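Local coordinates for Lin1840 protein (Listeria innocua serovar 6a, PDB 4ZOC), which probably hydrolyses terminal, non-reducing beta-D-glucosyl residues to release beta-D-glucose, as a family 3 glycoside hydrolase of beta-1,2-glucan degradation, at residues E8-M13 and A328-L333. The protein carries 2 engineered substitutions. Sequence-based numbering, arbitrary orientation.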
ATOM      1  N   GLU A   8     -43.446  16.979 -18.067  1.00 20.30           N
ATOM      2  CA  GLU A   8     -44.027  17.018 -19.404  1.00 18.70           C
ATOM      3  C   GLU A   8     -42.919  16.936 -20.483  1.00 19.02           C
ATOM      4  O   GLU A   8     -43.044  16.240 -21.495  1.00 21.52           O
ATOM      5  CB  GLU A   8     -44.878  18.282 -19.512  1.00 23.50           C
ATOM      6  CG  GLU A   8     -45.497  18.530 -20.868  1.00 30.90           C
ATOM      7  CD  GLU A   8     -46.296  19.828 -20.872  1.00 32.49           C
ATOM      8  OE1 GLU A   8     -47.524  19.706 -20.815  1.00 36.26           O
ATOM      9  OE2 GLU A   8     -45.709  20.958 -20.893  1.00 30.35           O
ATOM     10  N   LEU A   9     -41.787  17.600 -20.253  1.00 16.64           N
ATOM     11  CA  LEU A   9     -40.639  17.485 -21.210  1.00 18.05           C
ATOM     12  C   LEU A   9     -40.185  16.055 -21.423  1.00 14.95           C
ATOM     13  O   LEU A   9     -40.005  15.612 -22.558  1.00 16.92           O
ATOM     14  CB  LEU A   9     -39.462  18.351 -20.759  1.00 19.30           C
ATOM     15  CG  LEU A   9     -39.521  19.838 -21.131  1.00 22.57           C
ATOM     16  CD1 LEU A   9     -38.394  20.561 -20.406  1.00 21.66           C
ATOM     17  CD2 LEU A   9     -39.419  20.064 -22.630  1.00 25.81           C
ATOM     18  N   VAL A  10     -39.966  15.351 -20.305  1.00 18.13           N
ATOM     19  CA  VAL A  10     -39.530  13.983 -20.383  1.00 18.19           C
ATOM     20  C   VAL A  10     -40.536  13.217 -21.235  1.00 18.53           C
ATOM     21  O   VAL A  10     -40.145  12.445 -22.121  1.00 15.25           O
ATOM     22  CB  VAL A  10     -39.455  13.325 -18.984  1.00 21.04           C
ATOM     23  CG1 VAL A  10     -38.849  11.935 -19.103  1.00 22.93           C
ATOM     24  CG2 VAL A  10     -38.605  14.174 -18.036  1.00 19.75           C
ATOM     25  N   SER A  11     -41.824  13.429 -20.943  1.00 20.09           N
ATOM     26  CA  SER A  11     -42.919  12.741 -21.667  1.00 18.61           C
ATOM     27  C   SER A  11     -42.911  12.995 -23.125  1.00 19.99           C
ATOM     28  O   SER A  11     -43.203  12.087 -23.852  1.00 22.28           O
ATOM     29  CB  SER A  11     -44.285  13.125 -21.190  1.00 23.85           C
ATOM     30  OG  SER A  11     -44.344  12.942 -19.814  1.00 32.99           O
ATOM     31  N   GLN A  12     -42.579  14.209 -23.531  1.00 15.35           N
ATOM     32  CA  GLN A  12     -42.546  14.627 -24.950  1.00 19.15           C
ATOM     33  C   GLN A  12     -41.296  14.271 -25.731  1.00 15.68           C
ATOM     34  O   GLN A  12     -41.315  14.295 -26.979  1.00 15.84           O
ATOM     35  CB  GLN A  12     -42.721  16.122 -25.048  1.00 21.96           C
ATOM     36  CG  GLN A  12     -44.049  16.628 -24.564  1.00 28.65           C
ATOM     37  CD  GLN A  12     -43.970  18.162 -24.571  1.00 39.86           C
ATOM     38  OE1 GLN A  12     -43.127  18.757 -23.899  1.00 35.41           O
ATOM     39  NE2 GLN A  12     -44.758  18.791 -25.422  1.00 50.08           N
ATOM     40  N   MET A  13     -40.191  13.996 -25.041  1.00 16.04           N
ATOM     41  CA  MET A  13     -38.953  13.666 -25.731  1.00 14.07           C
ATOM     42  C   MET A  13     -38.995  12.313 -26.412  1.00 14.06           C
ATOM     43  O   MET A  13     -39.530  11.360 -25.897  1.00 18.20           O
ATOM     44  CB  MET A  13     -37.751  13.747 -24.738  1.00 15.41           C
ATOM     45  CG  MET A  13     -37.474  15.158 -24.195  1.00 13.69           C
ATOM     46  SD  MET A  13     -36.378  15.106 -22.766  1.00 14.81           S
ATOM     47  CE  MET A  13     -34.798  15.015 -23.563  1.00 12.41           C
ATOM     48  N   ALA A 328     -32.696   9.271 -15.473  1.00 13.45           N
ATOM     49  CA  ALA A 328     -31.502  10.042 -15.726  1.00 12.57           C
ATOM     50  C   ALA A 328     -31.865  11.382 -16.411  1.00 11.73           C
ATOM     51  O   ALA A 328     -31.389  12.450 -16.020  1.00 10.10           O
ATOM     52  CB  ALA A 328     -30.525   9.258 -16.608  1.00 14.84           C
ATOM     53  N   VAL A 329     -32.745  11.318 -17.395  1.00 10.57           N
ATOM     54  CA  VAL A 329     -33.179  12.537 -18.065  1.00  9.29           C
ATOM     55  C   VAL A 329     -33.841  13.526 -17.062  1.00 10.63           C
ATOM     56  O   VAL A 329     -33.546  14.728 -17.074  1.00 12.74           O
ATOM     57  CB  VAL A 329     -34.079  12.213 -19.286  1.00  9.53           C
ATOM     58  CG1 VAL A 329     -34.718  13.475 -19.834  1.00 10.05           C
ATOM     59  CG2 VAL A 329     -33.306  11.485 -20.357  1.00 10.39           C
ATOM     60  N   LEU A 330     -34.752  13.045 -16.216  1.00 10.70           N
ATOM     61  CA  LEU A 330     -35.405  13.857 -15.238  1.00 10.83           C
ATOM     62  C   LEU A 330     -34.367  14.494 -14.313  1.00 10.99           C
ATOM     63  O   LEU A 330     -34.459  15.664 -13.987  1.00 11.30           O
ATOM     64  CB  LEU A 330     -36.391  13.059 -14.417  1.00 14.41           C
ATOM     65  CG  LEU A 330     -37.163  13.878 -13.374  1.00 18.25           C
ATOM     66  CD1 LEU A 330     -37.866  15.110 -13.929  1.00 18.77           C
ATOM     67  CD2 LEU A 330     -38.150  12.951 -12.677  1.00 22.92           C
ATOM     68  N   ARG A 331     -33.364  13.724 -13.876  1.00 10.99           N
ATOM     69  CA  ARG A 331     -32.310  14.378 -13.093  1.00 10.81           C
ATOM     70  C   ARG A 331     -31.556  15.554 -13.815  1.00  9.73           C
ATOM     71  O   ARG A 331     -31.316  16.645 -13.208  1.00 11.32           O
ATOM     72  CB  ARG A 331     -31.373  13.316 -12.497  1.00 11.37           C
ATOM     73  CG  ARG A 331     -32.054  12.484 -11.425  1.00 11.37           C
ATOM     74  CD  ARG A 331     -31.097  11.565 -10.621  1.00 12.00           C
ATOM     75  NE  ARG A 331     -30.615  10.452 -11.398  1.00 12.92           N
ATOM     76  CZ  ARG A 331     -31.154   9.230 -11.452  1.00 13.69           C
ATOM     77  NH1 ARG A 331     -30.594   8.285 -12.197  1.00 11.94           N
ATOM     78  NH2 ARG A 331     -32.220   8.942 -10.726  1.00 18.05           N
ATOM     79  N   MET A 332     -31.255  15.352 -15.082  1.00 10.09           N
ATOM     80  CA  MET A 332     -30.594  16.367 -15.925  1.00 12.18           C
ATOM     81  C   MET A 332     -31.494  17.617 -16.018  1.00 12.68           C
ATOM     82  O   MET A 332     -31.073  18.752 -15.854  1.00 10.87           O
ATOM     83  CB  MET A 332     -30.273  15.775 -17.305  1.00 10.68           C
ATOM     84  CG  MET A 332     -29.022  14.871 -17.376  1.00 12.07           C
ATOM     85  SD  MET A 332     -27.515  15.870 -17.094  1.00 13.01           S
ATOM     86  CE  MET A 332     -27.434  16.723 -18.695  1.00 11.46           C
ATOM     87  N   LEU A 333     -32.779  17.385 -16.310  1.00 13.71           N
ATOM     88  CA  LEU A 333     -33.687  18.515 -16.463  1.00 12.01           C
ATOM     89  C   LEU A 333     -33.864  19.227 -15.113  1.00 11.78           C
ATOM     90  O   LEU A 333     -33.879  20.477 -15.088  1.00 13.00           O
ATOM     91  CB  LEU A 333     -35.010  18.038 -17.004  1.00 13.61           C
ATOM     92  CG  LEU A 333     -35.153  17.891 -18.511  1.00 19.13           C
ATOM     93  CD1 LEU A 333     -33.946  17.782 -19.379  1.00 21.03           C
ATOM     94  CD2 LEU A 333     -36.304  16.959 -18.890  1.00 19.70           C
TER
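Helix-helix packing on the periphery of the TIM-barrel domain of this family 3 glycoside hydrolase joins the N-terminal helix 3-12 to helix 322-338, the second helix after the last barrel strand, 301-302. The two segments run obliquely antiparallel, at 135°, with axes 10.0 Å apart; no hydrogen bond crosses, and every contact is between apolar side chains. Val-10 faces Leu-330 in register, and its CG2, anti to the carbonyl carbon, points at the other helix. CG2 of Val-10 meets CD2 of Leu-333 at 3.7 Å, the two side chains crossing obliquely, and lies 4.3 Å from CD1 of Leu-330. Leu-333 holds CG beside its backbone N, but its chi2 of 20° is close to eclipsed; CD2 thereby also comes to 3.9 Å from CB of Leu-9. Met-13, just past the helix end, extends through chi2 and then bends at chi3 (83°), so that its thioether meets Val-329 tip to tip. Lys-18 of helix 15-21 touches both of these residues, while Val-6, one turn before Val-10, continues the packing against Leu-330 and Leu-333. Val-329 presents CG1, anti to its backbone N, to Met-13, with SD 3.7 Å and CE 4.0 Å from that single methyl.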